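Local coordinates for thymidylate synthase 1 (Bacillus subtilis, PDB 1BSF), which catalyses the reductive methylation of dUMP to dTMP with 5,10-methylenetetrahydrofolate as methyl donor and reductant, working as a homodimer, at residues I143-N148 with V161-W166; L175-R180 with Y213-G218. One frame throughout, in Å; residues are numbered along the deposited sequence.

Interaction 1: I143-N148 with V161-W166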
loop_
_atom_site.group_PDB
_atom_site.type_symbol
_atom_site.label_atom_id
_atom_site.label_comp_id
_atom_site.label_asym_id
_atom_site.label_seq_id
_atom_site.Cartn_x
_atom_site.Cartn_y
_atom_site.Cartn_z
ATOM N N ILE A 143 -0.118 -9.783 6.449
ATOM C CA ILE A 143 0.341 -9.185 5.198
ATOM C C ILE A 143 1.214 -10.074 4.296
ATOM O O ILE A 143 2.172 -10.701 4.756
ATOM C CB ILE A 143 1.138 -7.880 5.467
ATOM C CG1 ILE A 143 0.334 -6.937 6.364
ATOM C CG2 ILE A 143 1.472 -7.189 4.152
ATOM C CD1 ILE A 143 1.059 -5.639 6.644
ATOM N N THR A 144 0.860 -10.136 3.011
ATOM C CA THR A 144 1.657 -10.873 2.030
ATOM C C THR A 144 2.355 -9.760 1.258
ATOM O O THR A 144 1.767 -8.686 1.009
ATOM C CB THR A 144 0.825 -11.707 1.039
ATOM O OG1 THR A 144 0.676 -10.973 -0.180
ATOM C CG2 THR A 144 -0.535 -12.053 1.613
ATOM N N MET A 145 3.604 -10.021 0.878
ATOM C CA MET A 145 4.425 -9.026 0.205
ATOM C C MET A 145 5.193 -9.620 -0.965
ATOM O O MET A 145 5.978 -10.546 -0.790
ATOM C CB MET A 145 5.389 -8.425 1.250
ATOM C CG MET A 145 6.334 -7.332 0.756
ATOM S SD MET A 145 5.518 -6.085 -0.241
ATOM C CE MET A 145 4.249 -5.590 0.896
ATOM N N LEU A 146 4.960 -9.102 -2.167
ATOM C CA LEU A 146 5.671 -9.609 -3.343
ATOM C C LEU A 146 6.907 -8.760 -3.599
ATOM O O LEU A 146 7.956 -9.277 -3.979
ATOM C CB LEU A 146 4.764 -9.608 -4.579
ATOM C CG LEU A 146 3.822 -10.807 -4.714
ATOM C CD1 LEU A 146 3.120 -10.762 -6.045
ATOM C CD2 LEU A 146 4.601 -12.097 -4.559
ATOM N N TRP A 147 6.781 -7.457 -3.365
ATOM C CA TRP A 147 7.883 -6.512 -3.545
ATOM C C TRP A 147 9.064 -6.808 -2.614
ATOM O O TRP A 147 9.156 -6.242 -1.520
ATOM C CB TRP A 147 7.401 -5.080 -3.287
ATOM C CG TRP A 147 8.291 -4.052 -3.890
ATOM C CD1 TRP A 147 9.302 -3.379 -3.269
ATOM C CD2 TRP A 147 8.249 -3.565 -5.236
ATOM N NE1 TRP A 147 9.891 -2.499 -4.144
ATOM C CE2 TRP A 147 9.264 -2.591 -5.357
ATOM C CE3 TRP A 147 7.451 -3.855 -6.351
ATOM C CZ2 TRP A 147 9.502 -1.903 -6.553
ATOM C CZ3 TRP A 147 7.689 -3.170 -7.543
ATOM C CH2 TRP A 147 8.705 -2.205 -7.631
ATOM N N ASN A 148 9.961 -7.689 -3.055
ATOM C CA ASN A 148 11.141 -8.056 -2.276
ATOM C C ASN A 148 12.304 -7.177 -2.706
ATOM O O ASN A 148 12.837 -7.338 -3.809
ATOM C CB ASN A 148 11.513 -9.514 -2.516
ATOM C CG ASN A 148 12.538 -10.015 -1.546
ATOM O OD1 ASN A 148 13.060 -9.254 -0.725
ATOM N ND2 ASN A 148 12.840 -11.299 -1.623
ATOM N N VAL A 161 0.078 -6.042 -8.592
ATOM C CA VAL A 161 -0.621 -6.314 -7.349
ATOM C C VAL A 161 0.406 -7.104 -6.547
ATOM O O VAL A 161 0.530 -8.325 -6.679
ATOM C CB VAL A 161 -1.904 -7.116 -7.609
ATOM C CG1 VAL A 161 -2.681 -7.297 -6.332
ATOM C CG2 VAL A 161 -2.753 -6.384 -8.623
ATOM N N TYR A 162 1.153 -6.374 -5.723
ATOM C CA TYR A 162 2.242 -6.925 -4.922
ATOM C C TYR A 162 1.979 -7.241 -3.449
ATOM O O TYR A 162 2.724 -8.013 -2.842
ATOM C CB TYR A 162 3.455 -5.990 -5.019
ATOM C CG TYR A 162 3.225 -4.576 -4.499
ATOM C CD1 TYR A 162 2.251 -3.739 -5.060
ATOM C CD2 TYR A 162 3.997 -4.066 -3.449
ATOM C CE1 TYR A 162 2.057 -2.418 -4.580
ATOM C CE2 TYR A 162 3.809 -2.756 -2.968
ATOM C CZ TYR A 162 2.845 -1.942 -3.532
ATOM O OH TYR A 162 2.686 -0.652 -3.049
ATOM N N GLU A 163 0.948 -6.639 -2.863
ATOM C CA GLU A 163 0.651 -6.904 -1.461
ATOM C C GLU A 163 -0.832 -6.991 -1.153
ATOM O O GLU A 163 -1.688 -6.715 -1.999
ATOM C CB GLU A 163 1.296 -5.845 -0.541
ATOM C CG GLU A 163 1.023 -4.389 -0.929
ATOM C CD GLU A 163 0.438 -3.553 0.196
ATOM O OE1 GLU A 163 0.866 -3.696 1.366
ATOM O OE2 GLU A 163 -0.455 -2.734 -0.100
ATOM N N THR A 164 -1.117 -7.391 0.080
ATOM C CA THR A 164 -2.476 -7.519 0.574
ATOM C C THR A 164 -2.452 -7.388 2.098
ATOM O O THR A 164 -1.428 -7.659 2.757
ATOM C CB THR A 164 -3.106 -8.894 0.204
ATOM O OG1 THR A 164 -2.552 -9.919 1.040
ATOM C CG2 THR A 164 -2.832 -9.245 -1.255
ATOM N N GLN A 165 -3.574 -6.934 2.640
ATOM C CA GLN A 165 -3.729 -6.797 4.073
ATOM C C GLN A 165 -5.136 -7.285 4.395
ATOM O O GLN A 165 -6.120 -6.753 3.879
ATOM C CB GLN A 165 -3.568 -5.335 4.520
ATOM C CG GLN A 165 -2.423 -5.109 5.471
ATOM C CD GLN A 165 -2.736 -4.089 6.524
ATOM O OE1 GLN A 165 -2.813 -2.892 6.244
ATOM N NE2 GLN A 165 -2.918 -4.551 7.754
ATOM N N TRP A 166 -5.207 -8.324 5.223
ATOM C CA TRP A 166 -6.470 -8.898 5.653
ATOM C C TRP A 166 -6.800 -8.454 7.079
ATOM O O TRP A 166 -5.912 -8.071 7.859
ATOM C CB TRP A 166 -6.403 -10.434 5.618
ATOM C CG TRP A 166 -5.838 -11.003 4.353
ATOM C CD1 TRP A 166 -4.541 -10.936 3.935
ATOM C CD2 TRP A 166 -6.556 -11.704 3.328
ATOM N NE1 TRP A 166 -4.405 -11.544 2.718
ATOM C CE2 TRP A 166 -5.626 -12.026 2.319
ATOM C CE3 TRP A 166 -7.894 -12.090 3.164
ATOM C CZ2 TRP A 166 -5.991 -12.724 1.155
ATOM C CZ3 TRP A 166 -8.260 -12.779 2.015
ATOM C CH2 TRP A 166 -7.309 -13.091 1.021
#
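The carbonyl of Val-161 receives the CD1 methyl of Leu-146, while the Val-161 side chain turns away to Val-177 in the next strand. Tyr-162 gives its carbonyl to the amide of Leu-146, N to O 2.6 Å, with the N-H in the carbonyl plane. Its CG sits between backbone N and carbonyl carbon (chi1 61°), bringing the ring beside Met-145 and Trp-147. The edge of the Trp-147 six-membered ring points at the face of the Tyr-162 ring, a T-shaped pair with centroids 6.0 Å apart and planes at 68°. Met-145 adds an oblique Met-aromatic contact, its SD 4.1 Å from Tyr-162 CD2. Bent at chi2 and chi3, the Met-145 chain carries its CE methyl over to CB of Glu-163. The Glu-163 carboxylate engages Tyr-162 of the second subunit through OE1, a bond that the twofold arrangement repeats.

Strand 143-145 runs antiparallel to strand 161-168 within the large mixed sheet of the thymidylate synthase fold, whose face bearing Ile-143, Met-145, Glu-163 and Gln-165 meets the partner subunit. Thr-144 and Thr-164, with side chains on the reverse face, are a hydrogen-bonded antiparallel pair: Thr-164 N reaches Thr-144 O at 3.3 Å, but the return bond is weak. The aliphatic CG of Gln-165 lies 3.4 Å from Ile-143 CG1; an alanine in place of Ile-143 would probably leave this methylene without its apolar cover and Trp-147 of the second subunit with less to pack on. Trp-166 presents its edge to Thr-144 CG2, and its NE1 makes a weak bond to Thr-164 OG1.

Interaction 2: L175-R180 with Y213-G218; sequences LEVRAR and YIFNIG
Leu-175 and Tyr-213 are a parallel pair whose side chains lie alongside one another, Leu-175 CG 4.2 Å from Tyr-213 CD1. The tyrosine has CG anti to the backbone N (chi1 173°), which brings its CD1 atom close to the Leu-175 carbonyl oxygen and sets CE1 against the CG2 methyl of Val-177, 3.8 Å away and near the ring plane. Val-177 CB in turn packs against Phe-215 CD2, while Ala-179 CB makes a looser contact with the same ring.

The face with Glu-176, Arg-178, Ile-214 and Asn-216 is largely polar. Glu-176 CG rests on Ile-214 CB at 3.6 Å, and from there the extended chain carries the carboxylate to Tyr-167 and to Arg-178 and Ser-44 of the second subunit. Arg-178 crosses Asn-216 at about a right angle: CG leaves anti to the backbone N (chi1 -173°), and the bend at chi2 lays CD 3.6 Å from Asn-216 CB. From CD the chain leads away from the Asn-216 amide, bringing NH2 near Gly-218 CA; this NH2 pairs with Glu-176 of the second subunit in an intersubunit salt bridge. Asn-216 OD1 is bonded by the amide of Gln-46.

Five backbone bonds join the strands, from Ile-214 N to Leu-175 O (2.9 Å, 177° at the hydrogen) through to Gly-218 N with Ala-179 O. After these, Arg-180, predicted to bind the dUMP shared with the other subunit, turns away; its guanidinium bonds the carbonyls of Pro-159 and Thr-158 and that of Arg-140 of the second subunit.

The parallel neighbours 172-179 and 209-223 form a beta-alpha-beta crossover through helix 188-206, which covers the Leu-175 and Tyr-213 end; strands 161-168 and 39-49 flank them, and the second subunit packs on the Glu-176 face.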
loop_
_atom_site.group_PDB
_atom_site.type_symbol
_atom_site.label_atom_id
_atom_site.label_comp_id
_atom_site.label_asym_id
_atom_site.label_seq_id
_atom_site.Cartn_x
_atom_site.Cartn_y
_atom_site.Cartn_z
ATOM N N LEU A 175 -10.489 -7.832 2.905
ATOM C CA LEU A 175 -9.308 -7.910 2.056
ATOM C C LEU A 175 -9.024 -6.600 1.333
ATOM O O LEU A 175 -9.856 -6.092 0.568
ATOM C CB LEU A 175 -9.482 -9.027 1.023
ATOM C CG LEU A 175 -8.411 -9.158 -0.065
ATOM C CD1 LEU A 175 -7.007 -8.924 0.486
ATOM C CD2 LEU A 175 -8.509 -10.543 -0.636
ATOM N N GLU A 176 -7.837 -6.068 1.583
ATOM C CA GLU A 176 -7.394 -4.826 0.968
ATOM C C GLU A 176 -6.288 -5.248 0.017
ATOM O O GLU A 176 -5.468 -6.097 0.361
ATOM C CB GLU A 176 -6.824 -3.871 2.033
ATOM C CG GLU A 176 -7.426 -2.471 2.045
ATOM C CD GLU A 176 -6.666 -1.500 2.941
ATOM O OE1 GLU A 176 -5.986 -1.942 3.899
ATOM O OE2 GLU A 176 -6.753 -0.276 2.684
ATOM N N VAL A 177 -6.250 -4.657 -1.167
ATOM C CA VAL A 177 -5.224 -5.021 -2.134
ATOM C C VAL A 177 -4.617 -3.762 -2.734
ATOM O O VAL A 177 -5.286 -2.728 -2.805
ATOM C CB VAL A 177 -5.823 -5.860 -3.314
ATOM C CG1 VAL A 177 -4.727 -6.231 -4.271
ATOM C CG2 VAL A 177 -6.526 -7.115 -2.797
ATOM N N ARG A 178 -3.360 -3.836 -3.171
ATOM C CA ARG A 178 -2.761 -2.674 -3.810
ATOM C C ARG A 178 -1.885 -2.951 -5.024
ATOM O O ARG A 178 -1.076 -3.873 -5.031
ATOM C CB ARG A 178 -1.969 -1.822 -2.810
ATOM C CG ARG A 178 -1.492 -0.514 -3.436
ATOM C CD ARG A 178 -1.656 0.678 -2.498
ATOM N NE ARG A 178 -1.120 1.923 -3.053
ATOM C CZ ARG A 178 0.106 2.070 -3.552
ATOM N NH1 ARG A 178 0.950 1.048 -3.584
ATOM N NH2 ARG A 178 0.489 3.250 -4.029
ATOM N N ALA A 179 -2.060 -2.115 -6.044
ATOM C CA ALA A 179 -1.310 -2.196 -7.297
ATOM C C ALA A 179 -0.429 -0.943 -7.451
ATOM O O ALA A 179 -0.899 0.172 -7.240
ATOM C CB ALA A 179 -2.298 -2.304 -8.482
ATOM N N ARG A 180 0.842 -1.110 -7.807
ATOM C CA ARG A 180 1.694 0.067 -7.980
ATOM C C ARG A 180 1.331 0.749 -9.299
ATOM O O ARG A 180 1.609 1.924 -9.511
ATOM C CB ARG A 180 3.186 -0.295 -7.960
ATOM C CG ARG A 180 3.550 -1.649 -8.554
ATOM C CD ARG A 180 4.848 -1.574 -9.364
ATOM N NE ARG A 180 4.850 -2.520 -10.475
ATOM C CZ ARG A 180 5.125 -2.198 -11.737
ATOM N NH1 ARG A 180 5.430 -0.949 -12.054
ATOM N NH2 ARG A 180 5.102 -3.128 -12.681
ATOM N N TYR A 213 -14.351 -5.578 0.339
ATOM C CA TYR A 213 -13.246 -5.868 -0.565
ATOM C C TYR A 213 -12.798 -4.503 -1.073
ATOM O O TYR A 213 -13.583 -3.756 -1.656
ATOM C CB TYR A 213 -13.685 -6.765 -1.718
ATOM C CG TYR A 213 -12.609 -6.948 -2.762
ATOM C CD1 TYR A 213 -11.298 -7.265 -2.395
ATOM C CD2 TYR A 213 -12.893 -6.768 -4.115
ATOM C CE1 TYR A 213 -10.297 -7.393 -3.347
ATOM C CE2 TYR A 213 -11.902 -6.894 -5.075
ATOM C CZ TYR A 213 -10.610 -7.204 -4.686
ATOM O OH TYR A 213 -9.640 -7.316 -5.644
ATOM N N ILE A 214 -11.534 -4.185 -0.824
ATOM C CA ILE A 214 -10.947 -2.894 -1.176
ATOM C C ILE A 214 -9.754 -3.087 -2.097
ATOM O O ILE A 214 -8.849 -3.849 -1.787
ATOM C CB ILE A 214 -10.458 -2.156 0.110
ATOM C CG1 ILE A 214 -11.581 -2.125 1.151
ATOM C CG2 ILE A 214 -9.987 -0.742 -0.223
ATOM C CD1 ILE A 214 -11.119 -2.471 2.548
ATOM N N PHE A 215 -9.743 -2.372 -3.215
ATOM C CA PHE A 215 -8.655 -2.495 -4.182
ATOM C C PHE A 215 -7.995 -1.136 -4.398
ATOM O O PHE A 215 -8.661 -0.177 -4.773
ATOM C CB PHE A 215 -9.230 -3.023 -5.493
ATOM C CG PHE A 215 -8.206 -3.462 -6.493
ATOM C CD1 PHE A 215 -7.590 -2.535 -7.330
ATOM C CD2 PHE A 215 -7.951 -4.821 -6.693
ATOM C CE1 PHE A 215 -6.743 -2.957 -8.365
ATOM C CE2 PHE A 215 -7.110 -5.248 -7.718
ATOM C CZ PHE A 215 -6.507 -4.318 -8.558
ATOM N N ASN A 216 -6.686 -1.070 -4.173
ATOM C CA ASN A 216 -5.949 0.178 -4.334
ATOM C C ASN A 216 -4.996 0.198 -5.519
ATOM O O ASN A 216 -4.205 -0.732 -5.737
ATOM C CB ASN A 216 -5.189 0.515 -3.042
ATOM C CG ASN A 216 -6.104 0.601 -1.852
ATOM O OD1 ASN A 216 -7.136 1.245 -1.915
ATOM N ND2 ASN A 216 -5.743 -0.065 -0.768
ATOM N N ILE A 217 -5.099 1.279 -6.286
ATOM C CA ILE A 217 -4.273 1.496 -7.468
ATOM C C ILE A 217 -3.404 2.725 -7.212
ATOM O O ILE A 217 -3.871 3.706 -6.629
ATOM C CB ILE A 217 -5.143 1.774 -8.724
ATOM C CG1 ILE A 217 -6.162 0.646 -8.941
ATOM C CG2 ILE A 217 -4.250 1.941 -9.946
ATOM C CD1 ILE A 217 -7.514 1.127 -9.441
ATOM N N GLY A 218 -2.138 2.655 -7.619
ATOM C CA GLY A 218 -1.244 3.783 -7.447
ATOM C C GLY A 218 -1.386 4.617 -8.696
ATOM O O GLY A 218 -2.193 5.557 -8.749
#

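In the fold
After the helices and strands of its first 140 residues, the chain enters strand 143-145, then traverses a loop bearing the predicted nucleophile Cys-160 before strand 161-168 comes back beside it; interaction 1 closes that loop. A tight reversal leads into strand 172-179, where interaction 2 opens. It closes over a longer excursion through helix 188-206, which returns the chain in parallel to strand 209-223. The two contacts therefore follow in series, neither nested nor crossed. They are joined laterally because strands 161-168 and 172-179 are neighbours: Glu-163 packs on Arg-178, and Gln-165 O probably bonds Glu-176 N. Together they tie four strands of one sheet, and both contacts also touch the second subunit.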